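Local structure of xylose isomerase-like TIM barrel domain-containing protein (Thermus thermophilus, 3AYV) at residues S53-F58 against H185-D190. The protein is a zinc-binding TIM-barrel protein of unknown function that may act as a phosphodiester hydrolase on DNA. Residues are numbered along the deposited sequence; the frame is centred on the assembly and turned at random.
Sequences SVHLPF and HLHLND. With ZN (zinc ion), chain E; ZN (zinc ion), chain F.
His55 and His187 meet across the inside of a barrel, 3.9 Å apart from CD2 of His55 to CE1 of His187. The carbon of His55 lies at the edge of the His187 ring, near its plane. Each ring gives one nitrogen to a different zinc ion. NE2 of His55 binds the zinc of chain E at 2.3 Å. ND1 of His187 binds the zinc of chain F at 2.4 Å. Water 1 bridges these two zincs. His55 has CG anti to the backbone N (chi1 -162°), which carries the ring inward from its strand. Its other nitrogen, ND1, donates to Leu56 O at 2.8 Å. That bond lies in the ring plane and reaches a carbonyl lone pair, so both ring nitrogens are held and the rotation of the ring is fixed. Strands 52-55 and 185-188 are the third and seventh of the eight parallel strands of the TIM barrel, and face each other across its interior. The metals sit near their C-terminal ends, the usual place for a TIM-barrel active site. His96 and Glu136 complete the protein ligands of the chain E zinc; Glu136, Asp162 and Glu223 join His187 on the chain F zinc. Deeper in the barrel, Ser53 lies beside the edge of the His185 ring. Glu27 is a shared second-shell partner: its OE2 hydrogen-bonds Ser53 OG, while its OE1 takes His187 NE2 and helps orient that metal-bound ring.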
ATOM      1  N   SER A  53      -6.336   3.283  -7.500  1.00 15.63           N
ATOM      2  CA  SER A  53      -6.433   2.813  -6.129  1.00 14.03           C
ATOM      3  C   SER A  53      -5.910   3.961  -5.268  1.00 13.53           C
ATOM      4  O   SER A  53      -5.408   4.951  -5.793  1.00 12.43           O
ATOM      5  CB  SER A  53      -5.629   1.522  -5.923  1.00 13.60           C
ATOM      6  OG  SER A  53      -4.310   1.604  -6.456  1.00 15.13           O
ATOM      7  N   VAL A  54      -6.061   3.861  -3.948  1.00 13.42           N
ATOM      8  CA  VAL A  54      -5.539   4.934  -3.093  1.00 11.85           C
ATOM      9  C   VAL A  54      -4.675   4.348  -1.989  1.00 12.25           C
ATOM     10  O   VAL A  54      -4.842   3.191  -1.606  1.00 11.62           O
ATOM     11  CB  VAL A  54      -6.637   5.812  -2.418  1.00 12.72           C
ATOM     12  CG1 VAL A  54      -7.578   6.446  -3.451  1.00 12.22           C
ATOM     13  CG2 VAL A  54      -7.414   4.992  -1.402  1.00 13.76           C
ATOM     14  N   HIS A  55      -3.743   5.165  -1.499  1.00 11.12           N
ATOM     15  CA  HIS A  55      -3.051   4.857  -0.234  1.00 11.84           C
ATOM     16  C   HIS A  55      -3.660   5.746   0.829  1.00 11.69           C
ATOM     17  O   HIS A  55      -3.641   6.975   0.718  1.00 11.83           O
ATOM     18  CB  HIS A  55      -1.550   5.139  -0.363  1.00 12.48           C
ATOM     19  CG  HIS A  55      -0.738   4.470   0.699  1.00 13.26           C
ATOM     20  ND1 HIS A  55      -0.974   4.657   2.051  1.00 15.58           N
ATOM     21  CD2 HIS A  55       0.279   3.584   0.613  1.00 17.48           C
ATOM     22  CE1 HIS A  55      -0.124   3.916   2.745  1.00 16.25           C
ATOM     23  NE2 HIS A  55       0.654   3.267   1.897  1.00 17.53           N
ATOM     24  N   LEU A  56      -4.266   5.126   1.848  1.00 11.37           N
ATOM     25  CA  LEU A  56      -4.892   5.844   2.933  1.00  9.99           C
ATOM     26  C   LEU A  56      -3.825   6.527   3.784  1.00 10.86           C
ATOM     27  O   LEU A  56      -2.656   6.183   3.681  1.00 11.05           O
ATOM     28  CB  LEU A  56      -5.758   4.900   3.774  1.00  9.25           C
ATOM     29  CG  LEU A  56      -6.928   4.276   3.006  1.00 10.59           C
ATOM     30  CD1 LEU A  56      -7.587   3.212   3.828  1.00 12.19           C
ATOM     31  CD2 LEU A  56      -7.975   5.378   2.653  1.00  9.93           C
ATOM     32  N   PRO A  57      -4.209   7.561   4.541  1.00 11.51           N
ATOM     33  CA  PRO A  57      -3.222   8.217   5.426  1.00 11.18           C
ATOM     34  C   PRO A  57      -2.552   7.200   6.352  1.00 11.12           C
ATOM     35  O   PRO A  57      -3.179   6.167   6.695  1.00 11.54           O
ATOM     36  CB  PRO A  57      -4.095   9.183   6.241  1.00 10.00           C
ATOM     37  CG  PRO A  57      -5.242   9.529   5.249  1.00 12.68           C
ATOM     38  CD  PRO A  57      -5.538   8.206   4.626  1.00 11.16           C
ATOM     39  N   PHE A  58      -1.303   7.477   6.756  1.00 11.57           N
ATOM     40  CA  PHE A  58      -0.606   6.576   7.666  1.00 12.24           C
ATOM     41  C   PHE A  58       0.378   7.266   8.619  1.00 11.56           C
ATOM     42  O   PHE A  58       0.701   6.695   9.662  1.00 10.47           O
ATOM     43  CB  PHE A  58       0.159   5.495   6.893  1.00 11.79           C
ATOM     44  CG  PHE A  58       1.294   6.035   6.073  1.00 14.98           C
ATOM     45  CD1 PHE A  58       2.600   6.072   6.593  1.00 16.02           C
ATOM     46  CD2 PHE A  58       1.065   6.515   4.780  1.00 19.16           C
ATOM     47  CE1 PHE A  58       3.645   6.580   5.843  1.00 19.46           C
ATOM     48  CE2 PHE A  58       2.115   7.035   4.003  1.00 20.27           C
ATOM     49  CZ  PHE A  58       3.404   7.066   4.533  1.00 20.23           C
ATOM     50  N   HIS A 185      -1.783  -7.542  -4.228  1.00 15.57           N
ATOM     51  CA  HIS A 185      -1.397  -6.176  -4.572  1.00 14.98           C
ATOM     52  C   HIS A 185       0.061  -6.101  -4.187  1.00 14.72           C
ATOM     53  O   HIS A 185       0.448  -6.550  -3.097  1.00 13.10           O
ATOM     54  CB  HIS A 185      -2.200  -5.201  -3.709  1.00 14.66           C
ATOM     55  CG  HIS A 185      -2.468  -3.877  -4.338  1.00 14.09           C
ATOM     56  ND1 HIS A 185      -1.865  -2.715  -3.906  1.00 16.05           N
ATOM     57  CD2 HIS A 185      -3.315  -3.514  -5.327  1.00 12.76           C
ATOM     58  CE1 HIS A 185      -2.333  -1.691  -4.598  1.00 12.48           C
ATOM     59  NE2 HIS A 185      -3.203  -2.156  -5.481  1.00 17.10           N
ATOM     60  N   LEU A 186       0.894  -5.587  -5.085  1.00 14.99           N
ATOM     61  CA  LEU A 186       2.319  -5.499  -4.781  1.00 16.24           C
ATOM     62  C   LEU A 186       2.809  -4.085  -4.892  1.00 17.16           C
ATOM     63  O   LEU A 186       2.466  -3.369  -5.844  1.00 18.20           O
ATOM     64  CB  LEU A 186       3.158  -6.439  -5.663  1.00 17.52           C
ATOM     65  CG  LEU A 186       2.995  -7.879  -5.166  1.00 19.76           C
ATOM     66  CD1 LEU A 186       1.957  -8.601  -6.009  1.00 21.22           C
ATOM     67  CD2 LEU A 186       4.329  -8.645  -5.072  1.00 22.63           C
ATOM     68  N   HIS A 187       3.569  -3.672  -3.881  1.00 16.50           N
ATOM     69  CA  HIS A 187       4.251  -2.387  -3.903  1.00 15.60           C
ATOM     70  C   HIS A 187       5.682  -2.647  -4.318  1.00 14.91           C
ATOM     71  O   HIS A 187       6.421  -3.347  -3.624  1.00 15.62           O
ATOM     72  CB  HIS A 187       4.181  -1.730  -2.526  1.00 15.70           C
ATOM     73  CG  HIS A 187       2.924  -0.955  -2.299  1.00 15.57           C
ATOM     74  ND1 HIS A 187       2.723  -0.184  -1.177  1.00 15.71           N
ATOM     75  CD2 HIS A 187       1.813  -0.801  -3.061  1.00 15.69           C
ATOM     76  CE1 HIS A 187       1.526   0.377  -1.232  1.00 17.97           C
ATOM     77  NE2 HIS A 187       0.959   0.031  -2.372  1.00 17.05           N
ATOM     78  N   LEU A 188       6.057  -2.100  -5.471  1.00 14.11           N
ATOM     79  CA  LEU A 188       7.340  -2.424  -6.096  1.00 13.63           C
ATOM     80  C   LEU A 188       8.307  -1.265  -6.110  1.00 12.91           C
ATOM     81  O   LEU A 188       7.938  -0.149  -6.464  1.00 13.21           O
ATOM     82  CB  LEU A 188       7.126  -2.878  -7.532  1.00 13.68           C
ATOM     83  CG  LEU A 188       6.255  -4.134  -7.727  1.00 14.20           C
ATOM     84  CD1 LEU A 188       6.185  -4.357  -9.243  1.00 14.08           C
ATOM     85  CD2 LEU A 188       6.890  -5.321  -7.051  1.00 14.49           C
ATOM     86  N   ASN A 189       9.535  -1.556  -5.705  1.00 13.52           N
ATOM     87  CA  ASN A 189      10.668  -0.646  -5.846  1.00 13.56           C
ATOM     88  C   ASN A 189      11.908  -1.418  -5.434  1.00 14.35           C
ATOM     89  O   ASN A 189      11.798  -2.618  -5.175  1.00 13.79           O
ATOM     90  CB  ASN A 189      10.465   0.656  -5.036  1.00 13.79           C
ATOM     91  CG  ASN A 189      10.234   0.412  -3.551  1.00 12.30           C
ATOM     92  OD1 ASN A 189      10.820  -0.495  -2.955  1.00 12.56           O
ATOM     93  ND2 ASN A 189       9.365   1.229  -2.946  1.00 11.54           N
ATOM     94  N   ASP A 190      13.072  -0.755  -5.394  1.00 13.88           N
ATOM     95  CA  ASP A 190      14.271  -1.396  -4.890  1.00 14.30           C
ATOM     96  C   ASP A 190      14.957  -0.545  -3.814  1.00 14.72           C
ATOM     97  O   ASP A 190      14.665   0.642  -3.649  1.00 14.32           O
ATOM     98  CB  ASP A 190      15.240  -1.760  -6.028  1.00 14.98           C
ATOM     99  CG  ASP A 190      15.925  -3.103  -5.804  1.00 15.82           C
ATOM    100  OD1 ASP A 190      15.959  -3.589  -4.650  1.00 15.53           O
ATOM    101  OD2 ASP A 190      16.505  -3.659  -6.770  1.00 18.63           O
TER
HETATM  102 ZN    ZN E 255       2.551   2.019   2.216  1.00 67.65          ZN
HETATM  103 ZN    ZN F 256       4.687   0.257   0.168  1.00 71.78          ZN
HETATM  104  O   HOH W   1       3.485   2.469   0.387  1.00 27.13           O
HETATM  105  O   HOH W   2       4.226   3.759   2.680  1.00 30.78           O
HETATM  106  O   HOH W   3       6.220   2.117   0.386  1.00 20.80           O